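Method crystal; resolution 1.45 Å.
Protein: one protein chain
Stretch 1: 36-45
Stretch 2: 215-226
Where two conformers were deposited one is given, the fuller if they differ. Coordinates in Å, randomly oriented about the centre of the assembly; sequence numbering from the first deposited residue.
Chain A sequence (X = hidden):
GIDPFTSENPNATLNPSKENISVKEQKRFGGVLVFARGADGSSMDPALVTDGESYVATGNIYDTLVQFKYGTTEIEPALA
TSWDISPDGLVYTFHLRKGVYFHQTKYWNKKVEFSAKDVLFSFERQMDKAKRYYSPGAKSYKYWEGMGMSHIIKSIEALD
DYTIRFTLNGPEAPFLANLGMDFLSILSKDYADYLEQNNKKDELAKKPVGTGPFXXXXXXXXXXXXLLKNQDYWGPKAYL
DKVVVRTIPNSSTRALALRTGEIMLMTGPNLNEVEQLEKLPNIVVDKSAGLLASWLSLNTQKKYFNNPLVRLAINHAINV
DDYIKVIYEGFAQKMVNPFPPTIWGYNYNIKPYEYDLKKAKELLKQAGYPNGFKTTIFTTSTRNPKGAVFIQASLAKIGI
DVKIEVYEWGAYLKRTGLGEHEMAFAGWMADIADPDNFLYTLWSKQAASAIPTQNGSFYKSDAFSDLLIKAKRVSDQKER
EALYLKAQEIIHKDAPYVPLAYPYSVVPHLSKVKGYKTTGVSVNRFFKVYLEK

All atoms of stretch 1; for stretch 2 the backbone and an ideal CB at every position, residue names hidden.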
ATOM      1  N   ALA A  36       7.404 -16.236   1.322  1.00  5.36           N
ATOM      2  CA  ALA A  36       7.217 -16.009   2.749  1.00  5.05           C
ATOM      3  C   ALA A  36       7.331 -14.521   3.056  1.00  4.97           C
ATOM      4  O   ALA A  36       8.091 -13.753   2.480  1.00  4.68           O
ATOM      5  CB  ALA A  36       8.270 -16.790   3.549  1.00  6.01           C
ATOM      6  N   ARG A  37       6.593 -14.150   4.102  1.00  4.86           N
ATOM      7  CA  ARG A  37       6.443 -12.785   4.536  1.00  4.84           C
ATOM      8  C   ARG A  37       6.122 -12.741   6.006  1.00  4.64           C
ATOM      9  O   ARG A  37       5.863 -13.755   6.658  1.00  4.40           O
ATOM     10  CB  ARG A  37       5.426 -12.072   3.660  1.00  4.75           C
ATOM     11  CG  ARG A  37       4.089 -12.768   3.476  1.00  4.40           C
ATOM     12  CD  ARG A  37       3.181 -12.707   4.690  1.00  4.61           C
ATOM     13  NE  ARG A  37       1.837 -13.263   4.486  1.00  4.72           N
ATOM     14  CZ  ARG A  37       0.835 -12.721   3.800  1.00  4.55           C
ATOM     15  NH1 ARG A  37       1.061 -11.575   3.213  1.00  4.15           N
ATOM     16  NH2 ARG A  37      -0.289 -13.346   3.619  1.00  5.14           N
ATOM     17  N   GLY A  38       6.196 -11.578   6.610  1.00  4.81           N
ATOM     18  CA  GLY A  38       6.161 -11.397   8.044  1.00  5.31           C
ATOM     19  C   GLY A  38       4.843 -11.357   8.738  1.00  6.10           C
ATOM     20  O   GLY A  38       4.764 -11.712   9.912  1.00  7.11           O
ATOM     21  N   ALA A  39       3.761 -10.946   8.084  1.00  6.26           N
ATOM     22  CA  ALA A  39       2.415 -10.803   8.676  1.00  6.55           C
ATOM     23  C   ALA A  39       1.388 -11.177   7.631  1.00  6.72           C
ATOM     24  O   ALA A  39       1.490 -10.826   6.453  1.00  5.34           O
ATOM     25  CB  ALA A  39       2.216  -9.396   9.156  1.00  7.41           C
ATOM     26  N   ASP A  40       0.373 -11.858   8.119  1.00  6.19           N
ATOM     27  CA  ASP A  40      -0.721 -12.316   7.254  1.00  6.02           C
ATOM     28  C   ASP A  40      -1.558 -11.143   6.732  1.00  6.05           C
ATOM     29  O   ASP A  40      -1.561 -10.077   7.276  1.00  5.90           O
ATOM     30  CB  ASP A  40      -1.603 -13.264   8.059  1.00  6.39           C
ATOM     31  CG  ASP A  40      -2.525 -14.134   7.231  1.00  7.37           C
ATOM     32  OD1 ASP A  40      -2.373 -14.232   5.993  1.00  7.49           O
ATOM     33  OD2 ASP A  40      -3.434 -14.710   7.897  1.00  8.73           O
ATOM     34  N   GLY A  41      -2.257 -11.441   5.644  1.00  6.02           N
ATOM     35  CA  GLY A  41      -3.336 -10.541   5.209  1.00  5.98           C
ATOM     36  C   GLY A  41      -4.458 -10.467   6.231  1.00  6.17           C
ATOM     37  O   GLY A  41      -4.606 -11.337   7.112  1.00  6.11           O
ATOM     38  N   SER A  42      -5.288  -9.436   6.080  1.00  5.75           N
ATOM     39  CA  SER A  42      -6.383  -9.154   6.984  1.00  6.18           C
ATOM     40  C   SER A  42      -7.757  -9.359   6.337  1.00  6.71           C
ATOM     41  O   SER A  42      -8.765  -9.366   7.059  1.00  8.06           O
ATOM     42  CB  SER A  42      -6.254  -7.718   7.531  1.00  7.21           C
ATOM     43  OG  SER A  42      -5.155  -7.612   8.435  1.00  8.68           O
ATOM     44  N   SER A  43      -7.817  -9.570   5.030  1.00  5.78           N
ATOM     45  CA  SER A  43      -9.105  -9.757   4.353  1.00  5.57           C
ATOM     46  C   SER A  43      -8.773 -10.377   2.989  1.00  5.77           C
ATOM     47  O   SER A  43      -7.628 -10.209   2.471  1.00  6.14           O
ATOM     48  CB  SER A  43      -9.859  -8.435   4.189  1.00  5.86           C
ATOM     49  OG  SER A  43     -11.190  -8.671   3.672  1.00  5.88           O
ATOM     50  N   MET A  44      -9.800 -10.936   2.353  1.00  5.47           N
ATOM     51  CA  MET A  44      -9.790 -11.280   0.949  1.00  5.19           C
ATOM     52  C   MET A  44     -10.652 -10.323   0.083  1.00  5.02           C
ATOM     53  O   MET A  44     -10.762 -10.565  -1.105  1.00  5.01           O
ATOM     54  CB  MET A  44     -10.233 -12.734   0.738  1.00  6.02           C
ATOM     55  CG  MET A  44      -9.187 -13.676   1.310  1.00  6.73           C
ATOM     56  SD  MET A  44      -7.657 -13.721   0.358  1.00  7.75           S
ATOM     57  CE  MET A  44      -6.566 -14.383   1.613  1.00  8.01           C
ATOM     58  N   ASP A  45     -11.193  -9.290   0.684  1.00  4.83           N
ATOM     59  CA  ASP A  45     -11.853  -8.193  -0.068  1.00  4.77           C
ATOM     60  C   ASP A  45     -10.924  -6.974   0.027  1.00  4.26           C
ATOM     61  O   ASP A  45     -10.838  -6.341   1.073  1.00  4.42           O
ATOM     62  CB  ASP A  45     -13.244  -7.874   0.507  1.00  4.86           C
ATOM     63  CG  ASP A  45     -13.956  -6.759  -0.211  1.00  5.58           C
ATOM     64  OD1 ASP A  45     -13.366  -6.046  -1.058  1.00  4.66           O
ATOM     65  OD2 ASP A  45     -15.190  -6.609  -0.027  1.00  5.68           O
ATOM     66  N   UNK A 215      -6.425 -18.386  -8.521  1.00  6.92           N
ATOM     67  CA  UNK A 215      -7.642 -18.458  -7.744  1.00  7.95           C
ATOM     68  C   UNK A 215      -7.339 -18.937  -6.341  1.00  6.98           C
ATOM     69  O   UNK A 215      -6.295 -19.569  -6.109  1.00  6.42           O
ATOM     70  CB  UNK A 215      -8.662 -19.378  -8.418  1.00  7.95           C
ATOM     71  N   UNK A 216      -8.209 -18.592  -5.408  1.00  7.30           N
ATOM     72  CA  UNK A 216      -8.062 -18.984  -4.003  1.00  7.28           C
ATOM     73  C   UNK A 216      -8.318 -20.482  -3.786  1.00  7.19           C
ATOM     74  O   UNK A 216      -9.275 -20.992  -4.374  1.00  8.64           O
ATOM     75  CB  UNK A 216      -9.019 -18.167  -3.133  1.00  7.28           C
ATOM     76  N   UNK A 217      -7.460 -21.078  -2.960  1.00  6.61           N
ATOM     77  CA  UNK A 217      -7.720 -22.451  -2.463  1.00  8.12           C
ATOM     78  C   UNK A 217      -7.935 -22.506  -0.980  1.00  9.03           C
ATOM     79  O   UNK A 217      -8.879 -23.176  -0.522  1.00 11.15           O
ATOM     80  CB  UNK A 217      -6.560 -23.380  -2.825  1.00  8.12           C
ATOM     81  N   UNK A 218      -7.081 -21.912  -0.173  1.00  8.64           N
ATOM     82  CA  UNK A 218      -7.175 -21.996   1.262  1.00 10.29           C
ATOM     83  C   UNK A 218      -6.558 -20.789   1.933  1.00  8.65           C
ATOM     84  O   UNK A 218      -5.586 -20.231   1.392  1.00  6.65           O
ATOM     85  CB  UNK A 218      -6.505 -23.278   1.761  1.00 10.29           C
ATOM     86  N   UNK A 219      -7.087 -20.433   3.089  1.00  8.22           N
ATOM     87  CA  UNK A 219      -6.489 -19.429   3.954  1.00  7.63           C
ATOM     88  C   UNK A 219      -6.487 -19.946   5.387  1.00  8.71           C
ATOM     89  O   UNK A 219      -7.549 -20.050   6.012  1.00  9.97           O
ATOM     90  CB  UNK A 219      -7.239 -18.099   3.853  1.00  7.63           C
ATOM     91  N   UNK A 220      -5.329 -20.302   5.923  1.00  8.24           N
ATOM     92  CA  UNK A 220      -5.201 -20.609   7.342  1.00  8.26           C
ATOM     93  C   UNK A 220      -4.560 -19.396   7.968  1.00  8.90           C
ATOM     94  O   UNK A 220      -3.400 -19.033   7.683  1.00  7.96           O
ATOM     95  CB  UNK A 220      -4.387 -21.880   7.596  1.00  8.26           C
ATOM     96  N   UNK A 221      -5.311 -18.764   8.850  0.50  8.87           N
ATOM     97  CA  UNK A 221      -4.943 -17.512   9.465  0.50 10.76           C
ATOM     98  C   UNK A 221      -3.564 -17.603  10.105  0.50  9.97           C
ATOM     99  O   UNK A 221      -3.257 -18.598  10.773  0.50 10.70           O
ATOM    100  CB  UNK A 221      -5.989 -17.105  10.504  0.50 10.76           C
ATOM    101  N   UNK A 222      -2.719 -16.604   9.848  1.00  9.36           N
ATOM    102  CA  UNK A 222      -1.389 -16.479  10.438  1.00  9.50           C
ATOM    103  C   UNK A 222      -0.458 -17.621  10.067  1.00  9.50           C
ATOM    104  O   UNK A 222       0.605 -17.804  10.679  1.00 11.38           O
ATOM    105  CB  UNK A 222      -1.505 -16.396  11.961  1.00  9.50           C
ATOM    106  N   UNK A 223      -0.801 -18.434   9.061  1.00  8.19           N
ATOM    107  CA  UNK A 223       0.002 -19.567   8.647  1.00  8.75           C
ATOM    108  C   UNK A 223       0.296 -19.575   7.147  1.00  7.67           C
ATOM    109  O   UNK A 223       1.430 -19.376   6.715  1.00  6.78           O
ATOM    110  CB  UNK A 223      -0.705 -20.866   9.041  1.00  8.75           C
ATOM    111  N   UNK A 224      -0.726 -19.804   6.328  1.00  6.42           N
ATOM    112  CA  UNK A 224      -0.501 -19.836   4.886  1.00  7.08           C
ATOM    113  C   UNK A 224      -1.788 -19.605   4.114  1.00  6.46           C
ATOM    114  O   UNK A 224      -2.900 -19.890   4.594  1.00  6.74           O
ATOM    115  CB  UNK A 224       0.119 -21.173   4.475  1.00  7.08           C
ATOM    116  N   UNK A 225      -1.615 -19.052   2.896  1.00  5.57           N
ATOM    117  CA  UNK A 225      -2.640 -18.994   1.857  1.00  5.23           C
ATOM    118  C   UNK A 225      -2.126 -19.793   0.672  1.00  5.24           C
ATOM    119  O   UNK A 225      -0.930 -19.681   0.275  1.00  5.82           O
ATOM    120  CB  UNK A 225      -2.967 -17.553   1.460  1.00  5.23           C
ATOM    121  N   UNK A 226      -3.024 -20.568   0.051  1.00  5.26           N
ATOM    122  CA  UNK A 226      -2.696 -21.307  -1.151  1.00  6.01           C
ATOM    123  C   UNK A 226      -3.491 -20.749  -2.313  1.00  5.68           C
ATOM    124  O   UNK A 226      -4.724 -20.607  -2.207  1.00  6.46           O
ATOM    125  CB  UNK A 226      -2.970 -22.801  -0.971  1.00  6.01           C
TER

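Positions 215 to 226 form a hairpin whose strands, 215–220 and 224–226, are joined by a tight turn, and stretch 1 lies along one side of it. At 215 the ideal CB has nothing of stretch 1 within reach, so many side chains would suit; the residue is Lys215.

Position 216 points its CB toward stretch 1, but too far off for a small side chain to touch it. A long or broad apolar group could reach the thioether of Met44. Phe216 does so, its ring edge meeting the methyl, with CE2 4.1 Å from Met44 CE.

Positions 217 and 218 are out of reach and leave the choice open; they are Phe217 and Leu218.

At 219 the CB points toward stretch 1 and lies 4.4 Å from Met44 CE. Beyond it are the backbone of 41–43 and the carboxylate of Asp40, an acceptor. A large side chain is favoured, apolar to pack on Met44 and preferably carrying a donor; Trp, Tyr, His or a long basic residue could answer. Trp219 meets both demands. Its NE1 donates to Asp40 OD2 (3.0 Å, 170°), while Met44 CE sits over one face of the six-membered ring, a CH-pi contact 4.0 Å from the centroid. The ring edge runs along the loop, with CZ2 3.5 Å from Gly41 O.

Position 220 points away, where polar residues fit readily. Asn220 hydrogen-bonds through ND2 to the side chain at 223.

At 221 the CB is directed sideways, 4.4 Å from Asp40 OD2, so a small, polar or basic residue would be reasonable. Lys221 leads its end away and forms no salt bridge with Asp40.

Position 222 has phi/psi of 62/14, a left-handed conformation favoured by Gly, Asn and Asp. Its backbone N donates to Asp40 OD2 (2.8 Å, 173°), a bond indifferent to most side chains. The nearby negative charge might argue against an acid, yet the residue is Asp222, whose OD1 lies 3.9 Å from Asp40 OD2. A water donates to Asp222 OD1 (2.8 Å) and accepts from Asp40 N (2.9 Å), linking the two residues.

Positions 223 and 224 point away and tolerate polar chains: Glu223, whose OE1 accepts from Asn220 ND2 (2.9 Å) across the turn, and Lys224.

At 225 the CB again points toward stretch 1, 4.8 Å from Met44 CE, which suits a medium-sized aliphatic residue. Ile225 places CD1 3.7 Å from Met44 CE and 3.6 Å from both Arg37 NH2 and Asp40 OD1, packing beside their salt bridge.

Position 226 is out of reach; Ile226 pairs its backbone with 218.

Stretch 2 (215-226) KFFLWNKDEKII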
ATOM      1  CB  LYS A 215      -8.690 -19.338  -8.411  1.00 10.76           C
ATOM      2  CG  LYS A 215      -8.228 -20.767  -8.565  1.00 12.30           C
ATOM      3  CD  LYS A 215      -9.187 -21.497  -9.497  1.00 18.37           C
ATOM      4  CE  LYS A 215      -8.610 -22.875  -9.782  1.00 20.81           C
ATOM      5  NZ  LYS A 215      -9.672 -23.507 -10.600  1.00 26.96           N
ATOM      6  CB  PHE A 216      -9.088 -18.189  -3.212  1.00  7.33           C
ATOM      7  CG  PHE A 216      -9.149 -18.448  -1.754  1.00  7.17           C
ATOM      8  CD1 PHE A 216      -9.890 -19.496  -1.236  1.00  7.63           C
ATOM      9  CD2 PHE A 216      -8.551 -17.584  -0.863  1.00  7.58           C
ATOM     10  CE1 PHE A 216      -9.986 -19.717   0.142  1.00  7.90           C
ATOM     11  CE2 PHE A 216      -8.701 -17.748   0.508  1.00  8.57           C
ATOM     12  CZ  PHE A 216      -9.409 -18.801   0.990  1.00  7.93           C
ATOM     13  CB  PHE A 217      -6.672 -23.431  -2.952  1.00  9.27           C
ATOM     14  CG  PHE A 217      -6.900 -24.842  -2.510  1.00  9.97           C
ATOM     15  CD1 PHE A 217      -7.921 -25.569  -3.092  1.00 11.91           C
ATOM     16  CD2 PHE A 217      -6.128 -25.378  -1.518  1.00 11.08           C
ATOM     17  CE1 PHE A 217      -8.174 -26.859  -2.665  1.00 13.56           C
ATOM     18  CE2 PHE A 217      -6.389 -26.666  -1.082  1.00 12.08           C
ATOM     19  CZ  PHE A 217      -7.369 -27.400  -1.702  1.00 14.58           C
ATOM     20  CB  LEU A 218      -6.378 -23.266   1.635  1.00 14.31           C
ATOM     21  CG  LEU A 218      -6.005 -23.655   3.031  1.00 17.89           C
ATOM     22  CD1 LEU A 218      -5.549 -25.091   2.876  1.00 17.05           C
ATOM     23  CD2 LEU A 218      -4.788 -22.859   3.458  1.00 16.25           C
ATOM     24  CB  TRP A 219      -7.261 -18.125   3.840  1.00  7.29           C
ATOM     25  CG  TRP A 219      -6.796 -16.963   4.718  1.00  7.57           C
ATOM     26  CD1 TRP A 219      -5.542 -16.820   5.329  1.00  7.03           C
ATOM     27  CD2 TRP A 219      -7.504 -15.773   4.978  1.00  7.49           C
ATOM     28  NE1 TRP A 219      -5.493 -15.625   5.979  1.00  7.44           N
ATOM     29  CE2 TRP A 219      -6.674 -14.944   5.748  1.00  7.35           C
ATOM     30  CE3 TRP A 219      -8.777 -15.301   4.585  1.00  7.09           C
ATOM     31  CZ2 TRP A 219      -7.065 -13.653   6.115  1.00  7.78           C
ATOM     32  CZ3 TRP A 219      -9.157 -14.031   4.991  1.00  7.43           C
ATOM     33  CH2 TRP A 219      -8.352 -13.256   5.787  1.00  7.68           C
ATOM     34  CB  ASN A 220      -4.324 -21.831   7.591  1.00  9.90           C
ATOM     35  CG  ASN A 220      -4.912 -23.146   7.077  1.00 10.56           C
ATOM     36  OD1 ASN A 220      -6.101 -23.231   6.830  1.00 12.41           O
ATOM     37  ND2 ASN A 220      -4.074 -24.153   6.905  1.00 12.86           N
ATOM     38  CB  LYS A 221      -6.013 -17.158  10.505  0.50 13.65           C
ATOM     39  CG  LYS A 221      -6.056 -15.719  10.976  0.50 17.52           C
ATOM     40  CD  LYS A 221      -6.837 -15.643  12.280  0.50 19.33           C
ATOM     41  CE  LYS A 221      -6.324 -14.500  13.144  0.50 22.27           C
ATOM     42  NZ  LYS A 221      -7.477 -13.823  13.786  0.50 23.48           N
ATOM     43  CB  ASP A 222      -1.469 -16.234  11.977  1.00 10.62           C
ATOM     44  CG  ASP A 222      -2.278 -15.017  12.311  1.00 14.83           C
ATOM     45  OD1 ASP A 222      -2.192 -14.056  11.534  1.00 16.88           O
ATOM     46  OD2 ASP A 222      -3.044 -15.003  13.309  1.00 20.21           O
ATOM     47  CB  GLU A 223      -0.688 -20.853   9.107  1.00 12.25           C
ATOM     48  CG  GLU A 223      -0.068 -22.205   8.803  1.00 16.86           C
ATOM     49  CD  GLU A 223      -1.159 -23.281   8.935  1.00 23.47           C
ATOM     50  OE1 GLU A 223      -1.372 -24.005   7.919  1.00 19.60           O
ATOM     51  OE2 GLU A 223      -1.807 -23.312  10.033  1.00 22.47           O
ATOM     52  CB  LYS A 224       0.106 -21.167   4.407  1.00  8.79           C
ATOM     53  CG  LYS A 224      -0.797 -22.381   4.577  1.00 10.32           C
ATOM     54  CD  LYS A 224      -0.152 -23.713   4.248  1.00 12.42           C
ATOM     55  CE  LYS A 224      -1.119 -24.869   4.370  1.00 14.42           C
ATOM     56  NZ  LYS A 224      -0.291 -26.080   4.098  1.00 16.25           N
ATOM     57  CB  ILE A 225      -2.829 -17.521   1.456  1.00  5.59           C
ATOM     58  CG1 ILE A 225      -3.471 -16.786   2.637  1.00  5.45           C
ATOM     59  CG2 ILE A 225      -3.645 -17.421   0.172  1.00  6.34           C
ATOM     60  CD1 ILE A 225      -3.169 -15.294   2.601  1.00  6.05           C
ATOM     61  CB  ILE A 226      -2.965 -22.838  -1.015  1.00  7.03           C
ATOM     62  CG1 ILE A 226      -2.055 -23.430   0.062  1.00  8.33           C
ATOM     63  CG2 ILE A 226      -2.780 -23.544  -2.347  1.00  7.40           C
ATOM     64  CD1 ILE A 226      -2.318 -24.888   0.372  1.00 10.66           C
TER
HETATM   65  O   HOH W   1      -2.185 -16.995   5.930  1.00  8.00           O
HETATM   66  O   HOH W   2       0.065 -12.547  10.935  1.00 12.64           O
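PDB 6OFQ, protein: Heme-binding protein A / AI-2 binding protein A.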